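PDB 6M6T: 4-alpha-glucanotransferase from Streptococcus agalactiae, which is an amylomaltase, also called disproportionating enzyme, a glucanotransferase built on a TIM barrel with a glycan-binding pocket. Local coordinates for residues I211-M217 against Y290-D296; I340-L345 against F361-I366. All blocks are in the same frame, centred on the assembly; numbering follows the deposited sequence.

Contact 1 (I211-M217 against Y290-D296); sequences IQIIGDM and YDYLRID. With ASO (1,5-anhydro-D-glucitol), chain I.
Two consecutive amides, of Asp291 and Tyr292, converge on the carbonyl oxygen of Ile213, with Tyr292 N 2.9 Å from Ile213 O. In the opposite direction, Asp291 OD2 accepts the N-H of Ile213 at 2.6 Å through its anti lone pair, in a nearly straight bond. The Gln212 amide stacks on this carboxylate, their planes 12° apart. The parallel pairing of strands 212-217 and 292-295 that starts with Tyr292 N continues through Arg294 N on Gly215 O and Met217 N on Arg294 O to Asp296 N on Met217 O; the Gly215 N to Tyr292 O bond is weak. The Tyr290 ring lies flat on Gly215, its centroid 3.5 Å from Gly215 CA in a CH-pi contact. CG of Met217, anti to the backbone N (chi1 -172°), carries the chain out to Ile295, where CE meets CD1. On the other face, Asp216 OD1 uses its syn lone pair in a salt bridge to Arg294 NH2 at 3.0 Å, a single bond between planes turned 76° apart; Tyr59 OH is hydrogen-bonded to Asp216 OD2. Asp296 OD2 is covalently linked to C1 of ASO. In the TIM barrel, strand 43-45 flanks 212-217, strand 340-342 flanks 292-295, and helix 277-289 covers Met217 and Leu293.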
ATOM      1  N   ILE A 211      16.128 -11.372   0.030  1.00 47.67           N
ATOM      2  CA  ILE A 211      15.352 -10.137   0.148  1.00 47.56           C
ATOM      3  C   ILE A 211      13.904 -10.474   0.500  1.00 48.85           C
ATOM      4  O   ILE A 211      13.253 -11.257  -0.205  1.00 46.63           O
ATOM      5  CB  ILE A 211      15.418  -9.323  -1.153  1.00 48.63           C
ATOM      6  CG1 ILE A 211      16.801  -8.712  -1.296  1.00 45.64           C
ATOM      7  CG2 ILE A 211      14.341  -8.222  -1.162  1.00 44.23           C
ATOM      8  CD1 ILE A 211      17.295  -8.095   0.016  1.00 45.33           C
ATOM      9  N   GLN A 212      13.391  -9.862   1.572  1.00 47.08           N
ATOM     10  CA  GLN A 212      12.034 -10.092   2.056  1.00 40.06           C
ATOM     11  C   GLN A 212      11.152  -8.867   1.823  1.00 42.84           C
ATOM     12  O   GLN A 212      11.610  -7.726   1.971  1.00 41.60           O
ATOM     13  CB  GLN A 212      12.057 -10.440   3.537  1.00 43.55           C
ATOM     14  CG  GLN A 212      12.953 -11.615   3.889  1.00 52.88           C
ATOM     15  CD  GLN A 212      12.204 -12.681   4.651  1.00 56.22           C
ATOM     16  OE1 GLN A 212      11.796 -12.471   5.801  1.00 54.03           O
ATOM     17  NE2 GLN A 212      11.992 -13.828   4.005  1.00 57.06           N
ATOM     18  N   ILE A 213       9.873  -9.113   1.482  1.00 39.61           N
ATOM     19  CA  ILE A 213       8.913  -8.069   1.104  1.00 39.27           C
ATOM     20  C   ILE A 213       7.983  -7.748   2.271  1.00 42.46           C
ATOM     21  O   ILE A 213       7.307  -8.637   2.809  1.00 43.12           O
ATOM     22  CB  ILE A 213       8.085  -8.492  -0.124  1.00 40.80           C
ATOM     23  CG1 ILE A 213       9.005  -8.766  -1.312  1.00 38.98           C
ATOM     24  CG2 ILE A 213       7.034  -7.432  -0.467  1.00 30.24           C
ATOM     25  CD1 ILE A 213       9.776  -7.537  -1.752  1.00 37.95           C
ATOM     26  N   ILE A 214       7.916  -6.473   2.637  1.00 41.56           N
ATOM     27  CA  ILE A 214       6.900  -5.981   3.562  1.00 44.16           C
ATOM     28  C   ILE A 214       5.749  -5.413   2.738  1.00 42.25           C
ATOM     29  O   ILE A 214       5.854  -4.322   2.168  1.00 39.82           O
ATOM     30  CB  ILE A 214       7.451  -4.919   4.521  1.00 43.28           C
ATOM     31  CG1 ILE A 214       8.811  -5.312   5.078  1.00 44.02           C
ATOM     32  CG2 ILE A 214       6.495  -4.685   5.638  1.00 37.31           C
ATOM     33  CD1 ILE A 214       9.599  -4.096   5.553  1.00 46.77           C
ATOM     34  N   GLY A 215       4.647  -6.153   2.694  1.00 43.43           N
ATOM     35  CA  GLY A 215       3.426  -5.644   2.105  1.00 51.67           C
ATOM     36  C   GLY A 215       2.578  -4.803   3.068  1.00 54.69           C
ATOM     37  O   GLY A 215       2.692  -4.879   4.293  1.00 44.07           O
ATOM     38  N   ASP A 216       1.718  -3.985   2.462  1.00 55.13           N
ATOM     39  CA  ASP A 216       0.802  -3.081   3.148  1.00 54.79           C
ATOM     40  C   ASP A 216      -0.616  -3.626   3.014  1.00 50.57           C
ATOM     41  O   ASP A 216      -1.047  -3.969   1.907  1.00 49.52           O
ATOM     42  CB  ASP A 216       0.884  -1.671   2.531  1.00 55.96           C
ATOM     43  CG  ASP A 216       1.019  -0.547   3.574  1.00 60.16           C
ATOM     44  OD1 ASP A 216       0.398  -0.644   4.661  1.00 64.19           O
ATOM     45  OD2 ASP A 216       1.738   0.450   3.292  1.00 59.76           O
ATOM     46  N   MET A 217      -1.342  -3.692   4.127  1.00 51.01           N
ATOM     47  CA  MET A 217      -2.760  -4.059   4.102  1.00 52.02           C
ATOM     48  C   MET A 217      -3.622  -2.881   4.537  1.00 51.22           C
ATOM     49  O   MET A 217      -3.640  -2.535   5.736  1.00 52.22           O
ATOM     50  CB  MET A 217      -3.031  -5.265   4.994  1.00 54.59           C
ATOM     51  CG  MET A 217      -4.431  -5.832   4.873  1.00 50.48           C
ATOM     52  SD  MET A 217      -4.577  -7.363   5.833  1.00 66.71           S
ATOM     53  CE  MET A 217      -5.452  -6.800   7.289  1.00 50.30           C
ATOM     54  N   TYR A 290       2.966 -11.809   0.867  1.00 50.54           N
ATOM     55  CA  TYR A 290       4.154 -11.102   1.310  1.00 49.80           C
ATOM     56  C   TYR A 290       4.978 -11.999   2.216  1.00 49.03           C
ATOM     57  O   TYR A 290       4.657 -13.175   2.437  1.00 48.94           O
ATOM     58  CB  TYR A 290       3.757  -9.801   2.012  1.00 45.94           C
ATOM     59  CG  TYR A 290       2.796  -8.989   1.174  1.00 46.61           C
ATOM     60  CD1 TYR A 290       3.159  -8.536  -0.097  1.00 49.11           C
ATOM     61  CD2 TYR A 290       1.525  -8.699   1.626  1.00 48.74           C
ATOM     62  CE1 TYR A 290       2.284  -7.787  -0.875  1.00 46.39           C
ATOM     63  CE2 TYR A 290       0.640  -7.956   0.849  1.00 52.57           C
ATOM     64  CZ  TYR A 290       1.025  -7.506  -0.393  1.00 45.09           C
ATOM     65  OH  TYR A 290       0.144  -6.766  -1.144  1.00 46.72           O
ATOM     66  N   ASP A 291       6.081 -11.438   2.705  1.00 46.54           N
ATOM     67  CA  ASP A 291       6.884 -12.060   3.747  1.00 42.65           C
ATOM     68  C   ASP A 291       6.635 -11.420   5.112  1.00 49.04           C
ATOM     69  O   ASP A 291       6.712 -12.099   6.146  1.00 43.99           O
ATOM     70  CB  ASP A 291       8.376 -11.963   3.396  1.00 42.51           C
ATOM     71  CG  ASP A 291       8.704 -12.452   1.969  1.00 51.80           C
ATOM     72  OD1 ASP A 291       8.562 -13.668   1.688  1.00 58.44           O
ATOM     73  OD2 ASP A 291       9.122 -11.621   1.126  1.00 43.77           O
ATOM     74  N   TYR A 292       6.312 -10.129   5.128  1.00 45.27           N
ATOM     75  CA  TYR A 292       5.968  -9.414   6.344  1.00 46.91           C
ATOM     76  C   TYR A 292       4.795  -8.508   6.018  1.00 44.93           C
ATOM     77  O   TYR A 292       4.889  -7.696   5.097  1.00 47.42           O
ATOM     78  CB  TYR A 292       7.158  -8.587   6.869  1.00 45.22           C
ATOM     79  CG  TYR A 292       8.050  -9.334   7.822  1.00 42.96           C
ATOM     80  CD1 TYR A 292       8.986 -10.240   7.361  1.00 40.98           C
ATOM     81  CD2 TYR A 292       7.943  -9.143   9.192  1.00 53.55           C
ATOM     82  CE1 TYR A 292       9.791 -10.935   8.228  1.00 46.42           C
ATOM     83  CE2 TYR A 292       8.755  -9.838  10.080  1.00 51.94           C
ATOM     84  CZ  TYR A 292       9.674 -10.733   9.591  1.00 49.57           C
ATOM     85  OH  TYR A 292      10.478 -11.424  10.468  1.00 58.75           O
ATOM     86  N   LEU A 293       3.711  -8.618   6.775  1.00 44.05           N
ATOM     87  CA  LEU A 293       2.523  -7.817   6.536  1.00 42.60           C
ATOM     88  C   LEU A 293       2.467  -6.646   7.505  1.00 45.33           C
ATOM     89  O   LEU A 293       2.667  -6.810   8.710  1.00 47.58           O
ATOM     90  CB  LEU A 293       1.256  -8.661   6.678  1.00 47.38           C
ATOM     91  CG  LEU A 293      -0.050  -8.017   6.207  1.00 50.04           C
ATOM     92  CD1 LEU A 293      -0.168  -8.072   4.667  1.00 49.71           C
ATOM     93  CD2 LEU A 293      -1.246  -8.672   6.897  1.00 44.57           C
ATOM     94  N   ARG A 294       2.145  -5.476   6.976  1.00 47.49           N
ATOM     95  CA  ARG A 294       2.073  -4.228   7.721  1.00 45.27           C
ATOM     96  C   ARG A 294       0.617  -3.789   7.720  1.00 50.07           C
ATOM     97  O   ARG A 294       0.106  -3.343   6.686  1.00 49.45           O
ATOM     98  CB  ARG A 294       2.969  -3.179   7.070  1.00 39.32           C
ATOM     99  CG  ARG A 294       2.794  -1.782   7.610  1.00 51.06           C
ATOM    100  CD  ARG A 294       2.736  -0.780   6.474  1.00 53.99           C
ATOM    101  NE  ARG A 294       3.193   0.557   6.853  1.00 57.97           N
ATOM    102  CZ  ARG A 294       2.435   1.652   6.838  1.00 55.72           C
ATOM    103  NH1 ARG A 294       2.970   2.816   7.205  1.00 53.56           N
ATOM    104  NH2 ARG A 294       1.156   1.585   6.460  1.00 45.84           N
ATOM    105  N   ILE A 295      -0.063  -3.935   8.855  1.00 46.21           N
ATOM    106  CA  ILE A 295      -1.469  -3.553   8.905  1.00 51.14           C
ATOM    107  C   ILE A 295      -1.556  -2.049   9.155  1.00 52.40           C
ATOM    108  O   ILE A 295      -1.075  -1.542  10.170  1.00 51.52           O
ATOM    109  CB  ILE A 295      -2.258  -4.363   9.948  1.00 43.75           C
ATOM    110  CG1 ILE A 295      -3.734  -3.956   9.903  1.00 53.63           C
ATOM    111  CG2 ILE A 295      -1.732  -4.183  11.350  1.00 43.81           C
ATOM    112  CD1 ILE A 295      -4.339  -3.789   8.476  1.00 53.30           C
ATOM    113  N   ASP A 296      -2.130  -1.328   8.192  1.00 55.74           N
ATOM    114  CA  ASP A 296      -2.231   0.119   8.300  1.00 54.00           C
ATOM    115  C   ASP A 296      -3.224   0.489   9.390  1.00 52.47           C
ATOM    116  O   ASP A 296      -4.151  -0.269   9.686  1.00 54.82           O
ATOM    117  CB  ASP A 296      -2.675   0.739   6.972  1.00 50.48           C
ATOM    118  CG  ASP A 296      -2.595   2.255   6.991  1.00 59.25           C
ATOM    119  OD1 ASP A 296      -1.776   2.766   7.769  1.00 62.17           O
ATOM    120  OD2 ASP A 296      -3.339   2.955   6.263  1.00 65.66           O
TER
HETATM  121  C1  ASO I   1      -3.753   4.353   6.123  1.00 63.03           C
HETATM  122  C2  ASO I   1      -2.818   5.201   5.234  1.00 64.61           C
HETATM  123  C3  ASO I   1      -3.460   6.571   4.956  1.00 67.52           C
HETATM  124  C4  ASO I   1      -4.817   6.332   4.270  1.00 57.48           C
HETATM  125  C5  ASO I   1      -5.682   5.463   5.142  1.00 58.46           C
HETATM  126  C6  ASO I   1      -6.909   5.036   4.337  1.00 63.24           C
HETATM  127  O2  ASO I   1      -1.531   5.359   5.843  1.00 64.55           O
HETATM  128  O3  ASO I   1      -2.575   7.377   4.105  1.00 68.77           O
HETATM  129  O4  ASO I   1      -5.499   7.576   3.976  1.00 55.82           O
HETATM  130  O5  ASO I   1      -5.019   4.232   5.442  1.00 66.26           O
HETATM  131  O6  ASO I   1      -7.279   3.693   4.697  1.00 66.98           O

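Contact 2 (I340-L345 against F361-I366); sequences IIAENL and FPGMKI. With AC1 (4,6-dideoxy-4-{[(1S,4R,5S,6S)-4,5,6-trihydroxy-3-(hydroxymethyl)cyclohex-2-en-1-yl]amino}-alpha-D-glucopyranose), chain J.
With CG anti to its carbonyl carbon (chi1 -58°), Phe361 turns one face of its ring to Ile340, the two side chains pointing the same way, while chi1 60° puts CG of Asn344 between the backbone N and the carbonyl carbon, from where OD1 reaches the other segment. Ile340 CB sits over the centre of the Phe361 ring, 3.6 Å from its centroid, and CG1 of the same isoleucine reaches CZ. Asn344 OD1 then accepts the N-H of Met364 at 3.1 Å in a straight bond, so a side chain does here what a backbone carbonyl would do in a regular sheet. One backbone bond joins the two segments, Ala342 N to Pro362 O at 2.8 Å. Met364 lays SD 3.5 Å from Glu343 CG, and Leu345 crosses Ile366 at about a right angle, both its methyls on the isoleucine. Glu343 OE2 receives the N-H of His297 and approaches O4 of AC1; its OE1 takes a weak bond from Leu345 N. Strands 340-342 and 363-366, joined through helix 350-359, whose Leu356 touches Ala342 and Asn344, complete the circle of the barrel: strand 292-295 lies beyond the first, strand 389-392 beyond the second.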
ATOM      1  N   ILE A 340       3.626  -9.910  11.429  1.00 43.10           N
ATOM      2  CA  ILE A 340       2.912  -8.648  11.256  1.00 42.39           C
ATOM      3  C   ILE A 340       3.714  -7.529  11.898  1.00 51.10           C
ATOM      4  O   ILE A 340       4.284  -7.699  12.989  1.00 52.39           O
ATOM      5  CB  ILE A 340       1.497  -8.693  11.863  1.00 40.48           C
ATOM      6  CG1 ILE A 340       0.803 -10.024  11.579  1.00 41.87           C
ATOM      7  CG2 ILE A 340       0.667  -7.517  11.355  1.00 44.55           C
ATOM      8  CD1 ILE A 340       0.839 -10.456  10.156  1.00 49.39           C
ATOM      9  N   ILE A 341       3.743  -6.368  11.248  1.00 48.59           N
ATOM     10  CA  ILE A 341       4.150  -5.138  11.910  1.00 47.64           C
ATOM     11  C   ILE A 341       2.949  -4.216  11.937  1.00 49.14           C
ATOM     12  O   ILE A 341       2.151  -4.187  10.990  1.00 52.58           O
ATOM     13  CB  ILE A 341       5.368  -4.473  11.247  1.00 50.78           C
ATOM     14  CG1 ILE A 341       4.995  -3.882   9.896  1.00 55.38           C
ATOM     15  CG2 ILE A 341       6.516  -5.468  11.119  1.00 51.39           C
ATOM     16  CD1 ILE A 341       6.166  -3.251   9.173  1.00 51.62           C
ATOM     17  N   ALA A 342       2.797  -3.500  13.048  1.00 48.35           N
ATOM     18  CA  ALA A 342       1.616  -2.697  13.324  1.00 39.38           C
ATOM     19  C   ALA A 342       1.936  -1.220  13.165  1.00 44.46           C
ATOM     20  O   ALA A 342       2.892  -0.714  13.761  1.00 48.56           O
ATOM     21  CB  ALA A 342       1.107  -2.972  14.734  1.00 39.96           C
ATOM     22  N   GLU A 343       1.128  -0.532  12.373  1.00 44.07           N
ATOM     23  CA  GLU A 343       1.285   0.903  12.146  1.00 50.26           C
ATOM     24  C   GLU A 343       0.448   1.632  13.193  1.00 51.25           C
ATOM     25  O   GLU A 343      -0.758   1.806  13.026  1.00 49.85           O
ATOM     26  CB  GLU A 343       0.856   1.256  10.722  1.00 50.96           C
ATOM     27  CG  GLU A 343       1.380   2.590  10.205  1.00 52.96           C
ATOM     28  CD  GLU A 343       0.386   3.735  10.416  1.00 67.93           C
ATOM     29  OE1 GLU A 343       0.684   4.638  11.217  1.00 67.75           O
ATOM     30  OE2 GLU A 343      -0.697   3.754   9.782  1.00 68.94           O
ATOM     31  N   ASN A 344       1.080   2.079  14.279  1.00 55.97           N
ATOM     32  CA  ASN A 344       0.296   2.611  15.391  1.00 50.10           C
ATOM     33  C   ASN A 344       0.518   4.101  15.612  1.00 53.65           C
ATOM     34  O   ASN A 344       0.674   4.553  16.749  1.00 58.70           O
ATOM     35  CB  ASN A 344       0.606   1.834  16.670  1.00 55.04           C
ATOM     36  CG  ASN A 344       2.067   1.906  17.059  1.00 52.08           C
ATOM     37  OD1 ASN A 344       2.951   2.036  16.213  1.00 51.06           O
ATOM     38  ND2 ASN A 344       2.325   1.821  18.352  1.00 50.48           N
ATOM     39  N   LEU A 345       0.519   4.876  14.537  1.00 56.51           N
ATOM     40  CA  LEU A 345       0.766   6.305  14.630  1.00 57.41           C
ATOM     41  C   LEU A 345      -0.524   7.052  14.934  1.00 59.99           C
ATOM     42  O   LEU A 345      -1.560   6.793  14.320  1.00 66.06           O
ATOM     43  CB  LEU A 345       1.384   6.816  13.334  1.00 62.78           C
ATOM     44  CG  LEU A 345       2.851   6.393  13.236  1.00 60.64           C
ATOM     45  CD1 LEU A 345       3.217   6.096  11.797  1.00 59.39           C
ATOM     46  CD2 LEU A 345       3.775   7.468  13.836  1.00 55.39           C
ATOM     47  N   PHE A 361       3.672  -7.669  18.240  1.00 43.19           N
ATOM     48  CA  PHE A 361       4.153  -7.168  16.965  1.00 40.75           C
ATOM     49  C   PHE A 361       5.021  -5.937  17.186  1.00 40.38           C
ATOM     50  O   PHE A 361       4.787  -5.165  18.116  1.00 46.50           O
ATOM     51  CB  PHE A 361       3.009  -6.747  16.042  1.00 51.00           C
ATOM     52  CG  PHE A 361       2.013  -7.826  15.727  1.00 50.09           C
ATOM     53  CD1 PHE A 361       2.419  -9.143  15.527  1.00 44.78           C
ATOM     54  CD2 PHE A 361       0.663  -7.498  15.581  1.00 42.48           C
ATOM     55  CE1 PHE A 361       1.494 -10.125  15.218  1.00 39.32           C
ATOM     56  CE2 PHE A 361      -0.265  -8.467  15.290  1.00 41.46           C
ATOM     57  CZ  PHE A 361       0.153  -9.789  15.108  1.00 42.02           C
ATOM     58  N   PRO A 362       6.012  -5.710  16.333  1.00 48.37           N
ATOM     59  CA  PRO A 362       6.643  -4.388  16.305  1.00 47.37           C
ATOM     60  C   PRO A 362       5.661  -3.286  15.923  1.00 44.32           C
ATOM     61  O   PRO A 362       4.747  -3.468  15.115  1.00 43.71           O
ATOM     62  CB  PRO A 362       7.756  -4.536  15.255  1.00 44.04           C
ATOM     63  CG  PRO A 362       7.810  -6.004  14.892  1.00 47.70           C
ATOM     64  CD  PRO A 362       6.906  -6.758  15.803  1.00 48.64           C
ATOM     65  N   GLY A 363       5.870  -2.121  16.524  1.00 44.70           N
ATOM     66  CA  GLY A 363       5.222  -0.906  16.104  1.00 43.89           C
ATOM     67  C   GLY A 363       6.209   0.056  15.473  1.00 38.76           C
ATOM     68  O   GLY A 363       7.380  -0.250  15.276  1.00 39.92           O
ATOM     69  N   MET A 364       5.713   1.248  15.182  1.00 41.77           N
ATOM     70  CA  MET A 364       6.462   2.191  14.374  1.00 43.42           C
ATOM     71  C   MET A 364       7.064   3.307  15.221  1.00 47.18           C
ATOM     72  O   MET A 364       6.653   3.557  16.358  1.00 55.23           O
ATOM     73  CB  MET A 364       5.566   2.777  13.280  1.00 48.81           C
ATOM     74  CG  MET A 364       5.035   1.721  12.315  1.00 50.18           C
ATOM     75  SD  MET A 364       4.883   2.351  10.637  1.00 51.97           S
ATOM     76  CE  MET A 364       4.873   0.817   9.697  1.00 45.45           C
ATOM     77  N   LYS A 365       8.075   3.963  14.641  1.00 43.90           N
ATOM     78  CA  LYS A 365       8.713   5.164  15.185  1.00 45.85           C
ATOM     79  C   LYS A 365       9.080   6.037  13.989  1.00 50.44           C
ATOM     80  O   LYS A 365       9.906   5.646  13.155  1.00 45.43           O
ATOM     81  CB  LYS A 365       9.953   4.836  16.033  1.00 47.55           C
ATOM     82  CG  LYS A 365       9.663   4.265  17.439  1.00 48.31           C
ATOM     83  CD  LYS A 365       8.920   5.272  18.344  1.00 56.39           C
ATOM     84  CE  LYS A 365       8.401   4.634  19.642  1.00 58.26           C
ATOM     85  NZ  LYS A 365       9.324   3.565  20.162  1.00 53.68           N
ATOM     86  N   ILE A 366       8.445   7.197  13.877  1.00 54.43           N
ATOM     87  CA  ILE A 366       8.652   8.086  12.744  1.00 52.39           C
ATOM     88  C   ILE A 366       9.473   9.258  13.254  1.00 49.18           C
ATOM     89  O   ILE A 366       8.943  10.176  13.885  1.00 51.92           O
ATOM     90  CB  ILE A 366       7.328   8.538  12.112  1.00 57.80           C
ATOM     91  CG1 ILE A 366       6.612   7.337  11.486  1.00 49.15           C
ATOM     92  CG2 ILE A 366       7.557   9.640  11.056  1.00 54.84           C
ATOM     93  CD1 ILE A 366       5.688   7.700  10.319  1.00 59.88           C
TER
HETATM   94  C1  AC1 J   2      -0.235  13.215  13.596  1.00 81.65           C
HETATM   95  O2  AC1 J   2      -2.429  14.237  13.778  1.00 78.38           O
HETATM   96  C2  AC1 J   2      -1.581  13.462  12.913  1.00 78.11           C
HETATM   97  C4A AC1 J   2      -2.701   7.059   9.629  1.00 67.27           C
HETATM   98  C3  AC1 J   2      -2.259  12.142  12.689  1.00 68.79           C
HETATM   99  O3  AC1 J   2      -3.501  12.423  12.057  1.00 73.77           O
HETATM  100  C4  AC1 J   2      -1.392  11.255  11.794  1.00 73.11           C
HETATM  101  N4A AC1 J   2      -1.959   9.912  11.651  1.00 70.29           N
HETATM  102  C5  AC1 J   2      -0.013  11.072  12.391  1.00 72.54           C
HETATM  103  O5  AC1 J   2       0.602  12.359  12.719  1.00 74.56           O
HETATM  104  C6  AC1 J   2       0.831  10.258  11.388  1.00 60.50           C
HETATM  105  C1B AC1 J   2      -2.997   9.768  10.621  1.00 68.08           C
HETATM  106  C2B AC1 J   2      -3.847   8.616  11.057  1.00 65.36           C
HETATM  107  O2B AC1 J   2      -4.234   8.874  12.406  1.00 75.18           O
HETATM  108  C3B AC1 J   2      -3.003   7.367  11.044  1.00 61.28           C
HETATM  109  O3B AC1 J   2      -3.743   6.263  11.543  1.00 61.21           O
HETATM  110  O4  AC1 J   2      -1.814   5.922   9.582  1.00 65.60           O
HETATM  111  C5B AC1 J   2      -2.175   8.181   8.967  1.00 68.53           C
HETATM  112  C7B AC1 J   2      -2.372   9.489   9.412  1.00 70.44           C
HETATM  113  C6B AC1 J   2      -1.426   7.948   7.672  1.00 65.92           C
HETATM  114  O6B AC1 J   2      -0.825   6.655   7.776  1.00 68.61           O

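Overall arrangement
Contacts 1 and 2 lie in series along the chain, their centres about 12 Å apart, and meet through the neighbouring strands 292-295 and 340-342, where Leu293 O and Ile341 N are 2.8 Å apart, a probable hydrogen bond. Arg294 extends from contact 1 into contact 2, its NE 3.3 Å from Met364 CE. At the C-terminal ends of these strands both open on bound glycan, as is usual for TIM-barrel enzymes. Asp296 of contact 1 belongs to both glycan pockets, and Glu343 and Leu345 of contact 2 to one of them; Asp296 OD1 and Glu343 OE2 lie 2.5 Å apart. Asp397 and Tyr347 add hydrogen bonds to ASO and AC1 respectively.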